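Local coordinates for protein helicase of the snf2/rad54 family (Sulfolobus solfataricus, PDB 1Z5Z) that probably couples ATP hydrolysis to movement along double-stranded DNA, as a SWI2/SNF2 motor of which this is the C-terminal domain, at residues Asn51-Ile56 / Lys262-Ser267; Ser70-Leu75 / Gly224-Lys229; Glu228-Leu233 / Ser250-Leu255. One frame throughout, in Å; residues are numbered along the deposited sequence.

Interaction 1: Asn51-Ile56 / Lys262-Ser267; sequences NLFNNI and KVIELS
In the helical part of the domain, where helices 39-55, 61-78 and 257-264 pack together, the C-terminal part of helix 39-55 meets the last turn of helix 257-264 through Leu52, Phe53 and Ile264. The contact centres on the CD1 methyl of Ile264, which reaches both consecutive side chains of the other helix. Ile264 CD1 lies 3.8 Å from CD2 of Leu52, one branch of an isobutyl group that runs nearly at right angles to the isoleucine. The same methyl, Ile264 CD1, is 3.9 Å from CE1 of Phe53. Ile264 CG1 comes within 4.1 Å of Phe53 CE1 as well; the ring meets the end of the isoleucine obliquely, the two side chains approaching from opposite directions. With CG1 between the backbone N and carbonyl carbon (chi1 78°) and the chain extended beyond it, CD1 of Ile264 is carried out to the two partners. Leu52 sends CG away from its own backbone N (chi1 -180°), and its side chain also touches Met67, Thr71 and Leu260. Backbones stay well apart, Leu52 CA and Ile264 CA being 10.2 Å from each other, and the segments meet through apolar side chains without any hydrogen bond between them. Leucine and isoleucine suit this buried place; phenylalanine suits its partly exposed border, where its ring also takes part in a cation-pi contact with Arg261. The helix around Ile264 ends there, for Glu265 already has extended backbone angles, and the Ile264 carbonyl accepts a hydrogen bond from the hydroxyl of Tyr45, which belongs to helix 39-55. Apolar contact and this polar bond thus join the same two helices, consistent with the helical elements that SWI2/SNF2 enzymes add to the RecA-like helicase C-terminal lobe.

Interaction 2: Ser70-Leu75 / Gly224-Lys229; sequences STLLKL and GTLEEK
Leu72 and Leu75, one turn apart on helix 61-78, receive Leu226 from the first turn of helix 226-236. Each branch of Leu226 has its own partner: CD2 approaches CB of Leu75 at 4.2 Å, while Leu226 CD1 meets CD1 of Leu72 at a looser 4.4 Å. The conformations differ among the three leucines. Leu75 has the ordinary helical form, with CG opposite its carbonyl carbon. Leu72 sits away from the staggered positions (chi1 -98°), and although its CB does not face Leu226 directly, the end of its side chain swings nearer. Leu226 places CG between its backbone N and carbonyl carbon (chi1 75°), a choice usually disfavoured within a helix by the preceding turn but tolerable at the first helical residue, which has no such turn behind it. Leucine fits all three places because its forked end fills a buried space without polar demands. Ile264 of helix 257-264 also touches both Leu72 and Leu75.

The chain entering the helix is fixed by polar side chains. Thr225 is the N-cap: its OG1 accepts from the backbone N of Glu227 at 3.1 Å, and the same hydroxyl bonds to the carbonyl of Ser222. Glu228 folds back so that its OE2 accepts from Gly224 N at 2.8 Å, the donor approaching from above the carboxylate plane. Gly224 suits the turn because its phi is positive. Glu227, salt-bridged to Lys97, also accepts from Ser222 N; acidic groups near a helix start are probably favoured by the N-H groups and dipole there. Leu226 N in turn bonds to the hydroxyl of Tyr45. Leaving strand 216-222, the neighbour of edge strand 29-35, through a short turn into an N-capped helix is characteristic of strand-to-helix connections in parallel alpha/beta folds.

Interaction 3: Glu228-Leu233 / Ser250-Leu255; sequences EKIDQL and SWITEL
Ile230 and Ile252 make the inner part of this contact, their CD1 methyls meeting at 3.9 Å where the two side chains cross at about a right angle. Ile252, the one buried residue of the four that touch, also packs on Leu72 and Leu260, so its beta-branched chain is held among three helices. Ile230, itself partly exposed, brings CG1 up to the edge of the Trp251 indole, near the ring plane, 4.3 Å from CZ2. The indole is steadied by its own neighbour in sequence: CG1 of Ile252 lies over the centre of one face of Trp251, 3.3 Å above the ring plane. On the more open side, CD1 of Leu233 reaches CH2 of Trp251 at 3.9 Å, and both residues are partly exposed. A broad ring suits such a margin, since it spans the distance between helix 226-236 and the short helix 250-253, whose backbone bonds are weak. That turn is reinforced by Thr253, whose OG1 donates to Ser250 O at 2.7 Å on a lone pair in the carbonyl plane. With no hydrogen bond or ion pair between the segments, van der Waals contact and the exclusion of water from aliphatic and aromatic surfaces presumably supply most of the cohesion.

How the interactions relate
All three interactions are apolar, but their burial differs. Interaction 2 lies deepest, its centre about 11 Å from the centre of the chain and all three touching leucines buried; interaction 1 is also buried though farther out. Interactions 1 and 3 each add an aromatic ring, Phe53 or Trp251, in a partly exposed place, whereas interaction 2 is leucine on leucine. Interactions 2 and 3 share helix 226-236, Leu226 serving one contact and Ile230 and Leu233 the other. Ile264 of interaction 1 borders the leucines of interaction 2. Polar links run between contacts: Ser267 OG probably bonds to Lys229 NZ, and Ser267 N to Gly224 O, tying the C-terminal chain to the start of that helix.

Interaction 1: Asn51-Ile56 / Lys262-Ser267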
ATOM      1  N   ASN A  51      -1.563 -20.441   7.790  1.00 49.71           N
ATOM      2  CA  ASN A  51      -2.980 -20.749   7.863  1.00 49.71           C
ATOM      3  C   ASN A  51      -3.520 -21.028   6.441  1.00 49.21           C
ATOM      4  O   ASN A  51      -4.197 -22.028   6.217  1.00 50.19           O
ATOM      5  CB  ASN A  51      -3.740 -19.611   8.557  1.00 52.75           C
ATOM      6  CG  ASN A  51      -3.477 -19.571  10.081  1.00 60.91           C
ATOM      7  OD1 ASN A  51      -3.117 -20.590  10.689  1.00 65.31           O
ATOM      8  ND2 ASN A  51      -3.669 -18.404  10.698  1.00 61.26           N
ATOM      9  N   LEU A  52      -3.191 -20.197   5.455  1.00 46.07           N
ATOM     10  CA  LEU A  52      -3.701 -20.480   4.122  1.00 42.64           C
ATOM     11  C   LEU A  52      -3.290 -21.871   3.633  1.00 44.15           C
ATOM     12  O   LEU A  52      -4.138 -22.630   3.170  1.00 42.30           O
ATOM     13  CB  LEU A  52      -3.238 -19.443   3.098  1.00 38.52           C
ATOM     14  CG  LEU A  52      -3.788 -19.761   1.703  1.00 39.51           C
ATOM     15  CD1 LEU A  52      -5.320 -19.719   1.792  1.00 41.02           C
ATOM     16  CD2 LEU A  52      -3.290 -18.779   0.654  1.00 38.72           C
ATOM     17  N   PHE A  53      -1.998 -22.210   3.713  1.00 42.97           N
ATOM     18  CA  PHE A  53      -1.571 -23.515   3.240  1.00 46.63           C
ATOM     19  C   PHE A  53      -2.024 -24.693   4.069  1.00 48.42           C
ATOM     20  O   PHE A  53      -1.996 -25.821   3.572  1.00 53.45           O
ATOM     21  CB  PHE A  53      -0.055 -23.552   2.989  1.00 45.17           C
ATOM     22  CG  PHE A  53       0.354 -22.691   1.823  1.00 44.71           C
ATOM     23  CD1 PHE A  53       0.959 -21.455   2.032  1.00 43.89           C
ATOM     24  CD2 PHE A  53       0.027 -23.062   0.531  1.00 43.64           C
ATOM     25  CE1 PHE A  53       1.217 -20.614   0.977  1.00 41.10           C
ATOM     26  CE2 PHE A  53       0.285 -22.216  -0.532  1.00 41.52           C
ATOM     27  CZ  PHE A  53       0.872 -21.006  -0.310  1.00 40.74           C
ATOM     28  N   ASN A  54      -2.450 -24.455   5.306  1.00 51.02           N
ATOM     29  CA  ASN A  54      -2.947 -25.535   6.157  1.00 54.46           C
ATOM     30  C   ASN A  54      -4.351 -25.979   5.689  1.00 55.15           C
ATOM     31  O   ASN A  54      -4.705 -27.133   5.851  1.00 55.86           O
ATOM     32  CB  ASN A  54      -3.079 -25.043   7.604  1.00 56.13           C
ATOM     33  CG  ASN A  54      -1.804 -25.149   8.421  1.00 58.93           C
ATOM     34  OD1 ASN A  54      -1.829 -24.893   9.634  1.00 62.95           O
ATOM     35  ND2 ASN A  54      -0.711 -25.508   7.800  1.00 61.69           N
ATOM     36  N   ASN A  55      -5.135 -25.064   5.109  1.00 55.44           N
ATOM     37  CA  ASN A  55      -6.511 -25.374   4.703  1.00 55.76           C
ATOM     38  C   ASN A  55      -6.861 -25.312   3.222  1.00 55.55           C
ATOM     39  O   ASN A  55      -7.942 -25.752   2.829  1.00 55.61           O
ATOM     40  CB  ASN A  55      -7.477 -24.463   5.459  1.00 58.71           C
ATOM     41  CG  ASN A  55      -7.294 -24.545   6.951  1.00 62.40           C
ATOM     42  OD1 ASN A  55      -7.528 -25.584   7.556  1.00 66.89           O
ATOM     43  ND2 ASN A  55      -6.862 -23.452   7.557  1.00 63.69           N
ATOM     44  N   ILE A  56      -5.958 -24.779   2.410  1.00 52.89           N
ATOM     45  CA  ILE A  56      -6.176 -24.634   0.980  1.00 52.52           C
ATOM     46  C   ILE A  56      -6.405 -25.955   0.208  1.00 55.68           C
ATOM     47  O   ILE A  56      -7.067 -25.968  -0.833  1.00 53.10           O
ATOM     48  CB  ILE A  56      -4.992 -23.886   0.357  1.00 51.45           C
ATOM     49  CG1 ILE A  56      -5.192 -23.710  -1.154  1.00 50.71           C
ATOM     50  CG2 ILE A  56      -3.713 -24.645   0.662  1.00 52.78           C
ATOM     51  CD1 ILE A  56      -5.361 -22.278  -1.623  1.00 47.13           C
ATOM     52  N   LYS A 262       5.139 -19.460  -4.030  1.00 36.81           N
ATOM     53  CA  LYS A 262       6.300 -18.702  -4.524  1.00 42.06           C
ATOM     54  C   LYS A 262       5.972 -17.202  -4.414  1.00 42.32           C
ATOM     55  O   LYS A 262       6.794 -16.354  -4.019  1.00 39.86           O
ATOM     56  CB  LYS A 262       6.577 -19.092  -5.996  1.00 43.80           C
ATOM     57  CG  LYS A 262       8.054 -19.388  -6.347  1.00 50.04           C
ATOM     58  CD  LYS A 262       8.729 -20.327  -5.320  1.00 49.04           C
ATOM     59  CE  LYS A 262       8.799 -21.799  -5.759  1.00 48.91           C
ATOM     60  NZ  LYS A 262       9.445 -22.623  -4.701  1.00 36.06           N
ATOM     61  N   VAL A 263       4.732 -16.877  -4.744  1.00 41.96           N
ATOM     62  CA  VAL A 263       4.303 -15.496  -4.700  1.00 40.12           C
ATOM     63  C   VAL A 263       4.131 -14.921  -3.302  1.00 39.13           C
ATOM     64  O   VAL A 263       4.652 -13.833  -3.021  1.00 41.32           O
ATOM     65  CB  VAL A 263       2.998 -15.322  -5.471  1.00 38.83           C
ATOM     66  CG1 VAL A 263       2.436 -13.905  -5.252  1.00 40.25           C
ATOM     67  CG2 VAL A 263       3.279 -15.596  -6.956  1.00 41.01           C
ATOM     68  N   ILE A 264       3.482 -15.656  -2.401  1.00 35.30           N
ATOM     69  CA  ILE A 264       3.217 -15.090  -1.067  1.00 34.89           C
ATOM     70  C   ILE A 264       4.035 -15.471   0.185  1.00 36.30           C
ATOM     71  O   ILE A 264       4.048 -14.748   1.188  1.00 33.53           O
ATOM     72  CB  ILE A 264       1.728 -15.284  -0.712  1.00 36.97           C
ATOM     73  CG1 ILE A 264       1.468 -16.720  -0.256  1.00 37.94           C
ATOM     74  CG2 ILE A 264       0.850 -14.954  -1.936  1.00 37.38           C
ATOM     75  CD1 ILE A 264      -0.010 -17.018   0.025  1.00 40.55           C
ATOM     76  N   GLU A 265       4.727 -16.598   0.145  1.00 35.61           N
ATOM     77  CA  GLU A 265       5.481 -17.000   1.310  1.00 35.18           C
ATOM     78  C   GLU A 265       6.581 -15.977   1.626  1.00 31.42           C
ATOM     79  O   GLU A 265       7.168 -15.417   0.735  1.00 32.27           O
ATOM     80  CB  GLU A 265       6.055 -18.389   1.033  1.00 38.82           C
ATOM     81  CG  GLU A 265       7.101 -18.885   1.941  1.00 47.98           C
ATOM     82  CD  GLU A 265       7.211 -20.392   1.809  1.00 53.07           C
ATOM     83  OE1 GLU A 265       6.403 -21.128   2.451  1.00 54.49           O
ATOM     84  OE2 GLU A 265       8.077 -20.810   1.021  1.00 49.59           O
ATOM     85  N   LEU A 266       6.848 -15.746   2.895  1.00 29.57           N
ATOM     86  CA  LEU A 266       7.871 -14.799   3.294  1.00 34.97           C
ATOM     87  C   LEU A 266       9.268 -15.352   2.983  1.00 35.68           C
ATOM     88  O   LEU A 266       9.611 -16.423   3.459  1.00 33.96           O
ATOM     89  CB  LEU A 266       7.743 -14.540   4.783  1.00 33.21           C
ATOM     90  CG  LEU A 266       8.505 -13.328   5.353  1.00 36.93           C
ATOM     91  CD1 LEU A 266       7.968 -12.005   4.787  1.00 33.80           C
ATOM     92  CD2 LEU A 266       8.367 -13.341   6.867  1.00 40.38           C
ATOM     93  N   SER A 267      10.052 -14.642   2.177  1.00 34.81           N
ATOM     94  CA  SER A 267      11.390 -15.108   1.841  1.00 35.61           C
ATOM     95  C   SER A 267      12.511 -14.285   2.502  1.00 36.32           C
ATOM     96  O   SER A 267      13.491 -13.911   1.862  1.00 38.22           O
ATOM     97  CB  SER A 267      11.564 -15.096   0.330  1.00 35.34           C
ATOM     98  OG  SER A 267      11.218 -13.836  -0.214  1.00 38.93           O
TER

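Interaction 2: Ser70-Leu75 / Gly224-Lys229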
ATOM      1  N   SER A  70      -9.179 -13.893   0.714  1.00 37.25           N
ATOM      2  CA  SER A  70      -9.104 -13.450   2.099  1.00 36.83           C
ATOM      3  C   SER A  70      -7.658 -13.398   2.590  1.00 38.97           C
ATOM      4  O   SER A  70      -7.270 -12.457   3.293  1.00 39.25           O
ATOM      5  CB  SER A  70      -9.892 -14.385   3.007  1.00 32.85           C
ATOM      6  OG  SER A  70     -11.266 -14.257   2.714  1.00 41.23           O
ATOM      7  N   THR A  71      -6.851 -14.400   2.250  1.00 36.79           N
ATOM      8  CA  THR A  71      -5.474 -14.349   2.713  1.00 36.40           C
ATOM      9  C   THR A  71      -4.782 -13.129   2.085  1.00 32.85           C
ATOM     10  O   THR A  71      -4.144 -12.367   2.786  1.00 37.07           O
ATOM     11  CB  THR A  71      -4.698 -15.644   2.385  1.00 36.91           C
ATOM     12  OG1 THR A  71      -5.298 -16.736   3.088  1.00 36.24           O
ATOM     13  CG2 THR A  71      -3.229 -15.544   2.875  1.00 37.84           C
ATOM     14  N   LEU A  72      -4.910 -12.939   0.784  1.00 32.50           N
ATOM     15  CA  LEU A  72      -4.281 -11.803   0.108  1.00 34.33           C
ATOM     16  C   LEU A  72      -4.614 -10.486   0.800  1.00 36.44           C
ATOM     17  O   LEU A  72      -3.755  -9.625   1.032  1.00 34.50           O
ATOM     18  CB  LEU A  72      -4.740 -11.763  -1.343  1.00 36.15           C
ATOM     19  CG  LEU A  72      -3.764 -12.379  -2.344  1.00 42.78           C
ATOM     20  CD1 LEU A  72      -2.943 -13.497  -1.687  1.00 43.95           C
ATOM     21  CD2 LEU A  72      -4.521 -12.843  -3.560  1.00 40.28           C
ATOM     22  N   LEU A  73      -5.875 -10.345   1.182  1.00 35.80           N
ATOM     23  CA  LEU A  73      -6.321  -9.140   1.846  1.00 34.89           C
ATOM     24  C   LEU A  73      -5.592  -8.950   3.168  1.00 35.50           C
ATOM     25  O   LEU A  73      -5.083  -7.857   3.461  1.00 33.94           O
ATOM     26  CB  LEU A  73      -7.831  -9.213   2.104  1.00 35.05           C
ATOM     27  CG  LEU A  73      -8.449  -8.038   2.869  1.00 41.21           C
ATOM     28  CD1 LEU A  73      -8.191  -6.739   2.112  1.00 42.07           C
ATOM     29  CD2 LEU A  73      -9.975  -8.265   3.049  1.00 44.14           C
ATOM     30  N   LYS A  74      -5.573  -9.988   4.003  1.00 33.50           N
ATOM     31  CA  LYS A  74      -4.900  -9.844   5.280  1.00 31.79           C
ATOM     32  C   LYS A  74      -3.399  -9.538   5.143  1.00 29.45           C
ATOM     33  O   LYS A  74      -2.862  -8.730   5.899  1.00 30.17           O
ATOM     34  CB  LYS A  74      -5.091 -11.080   6.147  1.00 39.38           C
ATOM     35  CG  LYS A  74      -6.434 -11.143   6.885  1.00 48.18           C
ATOM     36  CD  LYS A  74      -6.397 -12.395   7.774  1.00 54.65           C
ATOM     37  CE  LYS A  74      -7.599 -12.540   8.673  1.00 58.77           C
ATOM     38  NZ  LYS A  74      -7.551 -13.906   9.279  1.00 64.01           N
ATOM     39  N   LEU A  75      -2.729 -10.201   4.216  1.00 29.41           N
ATOM     40  CA  LEU A  75      -1.310  -9.964   3.999  1.00 31.36           C
ATOM     41  C   LEU A  75      -1.056  -8.501   3.546  1.00 34.46           C
ATOM     42  O   LEU A  75      -0.100  -7.867   3.985  1.00 33.46           O
ATOM     43  CB  LEU A  75      -0.758 -10.923   2.951  1.00 30.49           C
ATOM     44  CG  LEU A  75      -0.860 -12.430   3.259  1.00 32.79           C
ATOM     45  CD1 LEU A  75      -0.413 -13.188   2.023  1.00 32.22           C
ATOM     46  CD2 LEU A  75      -0.004 -12.809   4.471  1.00 29.18           C
ATOM     47  N   GLY A 224      10.787  -9.080   0.784  1.00 33.33           N
ATOM     48  CA  GLY A 224      10.507 -10.502   0.907  1.00 35.33           C
ATOM     49  C   GLY A 224       9.042 -10.920   0.976  1.00 36.92           C
ATOM     50  O   GLY A 224       8.741 -12.043   1.395  1.00 36.81           O
ATOM     51  N   THR A 225       8.131 -10.049   0.550  1.00 33.29           N
ATOM     52  CA  THR A 225       6.712 -10.398   0.621  1.00 32.33           C
ATOM     53  C   THR A 225       6.120 -10.427  -0.744  1.00 31.24           C
ATOM     54  O   THR A 225       6.823 -10.171  -1.733  1.00 31.32           O
ATOM     55  CB  THR A 225       5.939  -9.362   1.406  1.00 32.21           C
ATOM     56  OG1 THR A 225       5.964  -8.148   0.662  1.00 26.81           O
ATOM     57  CG2 THR A 225       6.578  -9.134   2.758  1.00 32.05           C
ATOM     58  N   LEU A 226       4.812 -10.687  -0.799  1.00 28.27           N
ATOM     59  CA  LEU A 226       4.125 -10.736  -2.079  1.00 28.72           C
ATOM     60  C   LEU A 226       4.266  -9.394  -2.764  1.00 30.86           C
ATOM     61  O   LEU A 226       4.152  -9.353  -3.996  1.00 30.81           O
ATOM     62  CB  LEU A 226       2.602 -11.066  -1.918  1.00 30.52           C
ATOM     63  CG  LEU A 226       1.669  -9.962  -1.402  1.00 29.73           C
ATOM     64  CD1 LEU A 226       0.243 -10.449  -1.498  1.00 29.71           C
ATOM     65  CD2 LEU A 226       1.975  -9.597   0.048  1.00 27.11           C
ATOM     66  N   GLU A 227       4.489  -8.302  -2.011  1.00 29.43           N
ATOM     67  CA  GLU A 227       4.613  -7.014  -2.711  1.00 31.07           C
ATOM     68  C   GLU A 227       5.884  -7.033  -3.580  1.00 35.79           C
ATOM     69  O   GLU A 227       5.911  -6.538  -4.718  1.00 34.20           O
ATOM     70  CB  GLU A 227       4.703  -5.862  -1.714  1.00 33.73           C
ATOM     71  CG  GLU A 227       3.424  -5.639  -0.889  1.00 34.13           C
ATOM     72  CD  GLU A 227       3.513  -4.393  -0.022  1.00 38.65           C
ATOM     73  OE1 GLU A 227       2.504  -3.647   0.104  1.00 37.14           O
ATOM     74  OE2 GLU A 227       4.592  -4.166   0.553  1.00 36.97           O
ATOM     75  N   GLU A 228       6.958  -7.599  -3.036  1.00 31.66           N
ATOM     76  CA  GLU A 228       8.192  -7.672  -3.796  1.00 34.36           C
ATOM     77  C   GLU A 228       8.047  -8.613  -4.995  1.00 30.21           C
ATOM     78  O   GLU A 228       8.510  -8.280  -6.086  1.00 35.13           O
ATOM     79  CB  GLU A 228       9.347  -8.174  -2.925  1.00 34.44           C
ATOM     80  CG  GLU A 228      10.684  -8.085  -3.671  1.00 43.53           C
ATOM     81  CD  GLU A 228      11.832  -7.990  -2.710  1.00 45.26           C
ATOM     82  OE1 GLU A 228      12.706  -7.125  -2.932  1.00 51.74           O
ATOM     83  OE2 GLU A 228      11.844  -8.763  -1.737  1.00 41.08           O
ATOM     84  N   LYS A 229       7.455  -9.793  -4.771  1.00 32.38           N
ATOM     85  CA  LYS A 229       7.246 -10.796  -5.829  1.00 35.34           C
ATOM     86  C   LYS A 229       6.426 -10.298  -6.986  1.00 38.54           C
ATOM     87  O   LYS A 229       6.786 -10.487  -8.152  1.00 37.79           O
ATOM     88  CB  LYS A 229       6.547 -12.030  -5.278  1.00 36.05           C
ATOM     89  CG  LYS A 229       7.465 -13.068  -4.695  1.00 39.61           C
ATOM     90  CD  LYS A 229       8.397 -12.474  -3.703  1.00 43.18           C
ATOM     91  CE  LYS A 229       9.219 -13.543  -3.052  1.00 40.73           C
ATOM     92  NZ  LYS A 229       9.211 -13.197  -1.640  1.00 38.47           N
TER

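Interaction 3: Glu228-Leu233 / Ser250-Leu255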
ATOM      1  N   GLU A 228       6.958  -7.599  -3.036  1.00 31.66           N
ATOM      2  CA  GLU A 228       8.192  -7.672  -3.796  1.00 34.36           C
ATOM      3  C   GLU A 228       8.047  -8.613  -4.995  1.00 30.21           C
ATOM      4  O   GLU A 228       8.510  -8.280  -6.086  1.00 35.13           O
ATOM      5  CB  GLU A 228       9.347  -8.174  -2.925  1.00 34.44           C
ATOM      6  CG  GLU A 228      10.684  -8.085  -3.671  1.00 43.53           C
ATOM      7  CD  GLU A 228      11.832  -7.990  -2.710  1.00 45.26           C
ATOM      8  OE1 GLU A 228      12.706  -7.125  -2.932  1.00 51.74           O
ATOM      9  OE2 GLU A 228      11.844  -8.763  -1.737  1.00 41.08           O
ATOM     10  N   LYS A 229       7.455  -9.793  -4.771  1.00 32.38           N
ATOM     11  CA  LYS A 229       7.246 -10.796  -5.829  1.00 35.34           C
ATOM     12  C   LYS A 229       6.426 -10.298  -6.986  1.00 38.54           C
ATOM     13  O   LYS A 229       6.786 -10.487  -8.152  1.00 37.79           O
ATOM     14  CB  LYS A 229       6.547 -12.030  -5.278  1.00 36.05           C
ATOM     15  CG  LYS A 229       7.465 -13.068  -4.695  1.00 39.61           C
ATOM     16  CD  LYS A 229       8.397 -12.474  -3.703  1.00 43.18           C
ATOM     17  CE  LYS A 229       9.219 -13.543  -3.052  1.00 40.73           C
ATOM     18  NZ  LYS A 229       9.211 -13.197  -1.640  1.00 38.47           N
ATOM     19  N   ILE A 230       5.288  -9.699  -6.674  1.00 35.95           N
ATOM     20  CA  ILE A 230       4.462  -9.181  -7.736  1.00 38.17           C
ATOM     21  C   ILE A 230       5.193  -8.087  -8.501  1.00 37.35           C
ATOM     22  O   ILE A 230       5.171  -8.062  -9.723  1.00 40.69           O
ATOM     23  CB  ILE A 230       3.139  -8.641  -7.190  1.00 37.47           C
ATOM     24  CG1 ILE A 230       2.240  -9.813  -6.809  1.00 37.12           C
ATOM     25  CG2 ILE A 230       2.482  -7.784  -8.244  1.00 40.63           C
ATOM     26  CD1 ILE A 230       1.305  -9.539  -5.590  1.00 38.11           C
ATOM     27  N   ASP A 231       5.869  -7.191  -7.797  1.00 39.30           N
ATOM     28  CA  ASP A 231       6.584  -6.134  -8.505  1.00 40.81           C
ATOM     29  C   ASP A 231       7.615  -6.740  -9.442  1.00 42.66           C
ATOM     30  O   ASP A 231       7.683  -6.384 -10.619  1.00 40.92           O
ATOM     31  CB  ASP A 231       7.284  -5.202  -7.524  1.00 41.21           C
ATOM     32  CG  ASP A 231       7.753  -3.922  -8.189  1.00 45.57           C
ATOM     33  OD1 ASP A 231       8.917  -3.874  -8.627  1.00 43.11           O
ATOM     34  OD2 ASP A 231       6.942  -2.964  -8.282  1.00 48.93           O
ATOM     35  N   GLN A 232       8.425  -7.656  -8.914  1.00 40.31           N
ATOM     36  CA  GLN A 232       9.436  -8.313  -9.730  1.00 43.59           C
ATOM     37  C   GLN A 232       8.839  -8.987 -10.956  1.00 43.38           C
ATOM     38  O   GLN A 232       9.370  -8.859 -12.054  1.00 43.55           O
ATOM     39  CB  GLN A 232      10.192  -9.364  -8.910  1.00 42.03           C
ATOM     40  CG  GLN A 232      11.134  -8.755  -7.898  1.00 43.08           C
ATOM     41  CD  GLN A 232      11.720  -9.777  -6.958  1.00 45.31           C
ATOM     42  OE1 GLN A 232      12.498  -9.436  -6.064  1.00 50.16           O
ATOM     43  NE2 GLN A 232      11.343 -11.040  -7.142  1.00 45.09           N
ATOM     44  N   LEU A 233       7.744  -9.712 -10.776  1.00 47.01           N
ATOM     45  CA  LEU A 233       7.114 -10.411 -11.905  1.00 52.47           C
ATOM     46  C   LEU A 233       6.662  -9.507 -13.069  1.00 55.23           C
ATOM     47  O   LEU A 233       6.839  -9.863 -14.244  1.00 55.87           O
ATOM     48  CB  LEU A 233       5.916 -11.205 -11.417  1.00 54.50           C
ATOM     49  CG  LEU A 233       6.181 -12.594 -10.878  1.00 57.46           C
ATOM     50  CD1 LEU A 233       4.888 -13.144 -10.318  1.00 57.99           C
ATOM     51  CD2 LEU A 233       6.733 -13.496 -11.996  1.00 58.95           C
ATOM     52  N   SER A 250      -6.968 -11.527 -10.043  1.00 68.91           N
ATOM     53  CA  SER A 250      -7.583 -12.714 -10.615  1.00 67.06           C
ATOM     54  C   SER A 250      -6.561 -13.819 -10.942  1.00 65.48           C
ATOM     55  O   SER A 250      -6.691 -14.973 -10.491  1.00 65.11           O
ATOM     56  CB  SER A 250      -8.363 -12.328 -11.872  1.00 67.07           C
ATOM     57  OG  SER A 250      -8.634 -13.460 -12.682  1.00 68.80           O
ATOM     58  N   TRP A 251      -5.532 -13.465 -11.707  1.00 61.64           N
ATOM     59  CA  TRP A 251      -4.508 -14.434 -12.080  1.00 59.22           C
ATOM     60  C   TRP A 251      -3.905 -15.124 -10.860  1.00 56.36           C
ATOM     61  O   TRP A 251      -3.542 -16.302 -10.939  1.00 55.00           O
ATOM     62  CB  TRP A 251      -3.394 -13.760 -12.873  1.00 60.07           C
ATOM     63  CG  TRP A 251      -2.623 -12.740 -12.089  1.00 60.87           C
ATOM     64  CD1 TRP A 251      -2.984 -11.446 -11.838  1.00 61.87           C
ATOM     65  CD2 TRP A 251      -1.360 -12.935 -11.444  1.00 60.80           C
ATOM     66  NE1 TRP A 251      -2.017 -10.819 -11.085  1.00 61.25           N
ATOM     67  CE2 TRP A 251      -1.007 -11.710 -10.833  1.00 61.06           C
ATOM     68  CE3 TRP A 251      -0.486 -14.021 -11.334  1.00 60.81           C
ATOM     69  CZ2 TRP A 251       0.169 -11.550 -10.110  1.00 57.52           C
ATOM     70  CZ3 TRP A 251       0.685 -13.858 -10.616  1.00 59.61           C
ATOM     71  CH2 TRP A 251       1.003 -12.630 -10.020  1.00 56.50           C
ATOM     72  N   ILE A 252      -3.807 -14.405  -9.741  1.00 52.90           N
ATOM     73  CA  ILE A 252      -3.237 -14.988  -8.523  1.00 52.30           C
ATOM     74  C   ILE A 252      -4.127 -16.070  -7.910  1.00 51.76           C
ATOM     75  O   ILE A 252      -3.626 -17.085  -7.425  1.00 52.11           O
ATOM     76  CB  ILE A 252      -2.976 -13.938  -7.409  1.00 51.45           C
ATOM     77  CG1 ILE A 252      -1.900 -12.935  -7.834  1.00 52.01           C
ATOM     78  CG2 ILE A 252      -2.478 -14.635  -6.151  1.00 49.96           C
ATOM     79  CD1 ILE A 252      -1.494 -11.988  -6.699  1.00 47.92           C
ATOM     80  N   THR A 253      -5.442 -15.858  -7.928  1.00 49.51           N
ATOM     81  CA  THR A 253      -6.371 -16.829  -7.350  1.00 49.53           C
ATOM     82  C   THR A 253      -6.464 -18.109  -8.166  1.00 49.32           C
ATOM     83  O   THR A 253      -7.065 -19.082  -7.734  1.00 52.75           O
ATOM     84  CB  THR A 253      -7.787 -16.237  -7.215  1.00 49.44           C
ATOM     85  OG1 THR A 253      -8.296 -15.930  -8.517  1.00 42.87           O
ATOM     86  CG2 THR A 253      -7.757 -14.946  -6.372  1.00 48.63           C
ATOM     87  N   GLU A 254      -5.866 -18.109  -9.347  1.00 50.09           N
ATOM     88  CA  GLU A 254      -5.883 -19.291 -10.198  1.00 51.27           C
ATOM     89  C   GLU A 254      -4.527 -20.012 -10.341  1.00 51.14           C
ATOM     90  O   GLU A 254      -4.382 -20.935 -11.133  1.00 50.87           O
ATOM     91  CB  GLU A 254      -6.425 -18.902 -11.569  1.00 55.65           C
ATOM     92  CG  GLU A 254      -7.771 -18.215 -11.467  1.00 61.62           C
ATOM     93  CD  GLU A 254      -8.384 -17.927 -12.808  1.00 65.88           C
ATOM     94  OE1 GLU A 254      -7.715 -17.263 -13.630  1.00 67.97           O
ATOM     95  OE2 GLU A 254      -9.538 -18.359 -13.038  1.00 69.98           O
ATOM     96  N   LEU A 255      -3.526 -19.586  -9.578  1.00 49.41           N
ATOM     97  CA  LEU A 255      -2.212 -20.231  -9.626  1.00 49.44           C
ATOM     98  C   LEU A 255      -2.282 -21.596  -8.931  1.00 47.98           C
ATOM     99  O   LEU A 255      -3.141 -21.836  -8.078  1.00 47.46           O
ATOM    100  CB  LEU A 255      -1.169 -19.383  -8.879  1.00 47.43           C
ATOM    101  CG  LEU A 255      -0.940 -17.928  -9.276  1.00 47.39           C
ATOM    102  CD1 LEU A 255      -0.036 -17.254  -8.227  1.00 52.57           C
ATOM    103  CD2 LEU A 255      -0.306 -17.857 -10.657  1.00 46.14           C
TER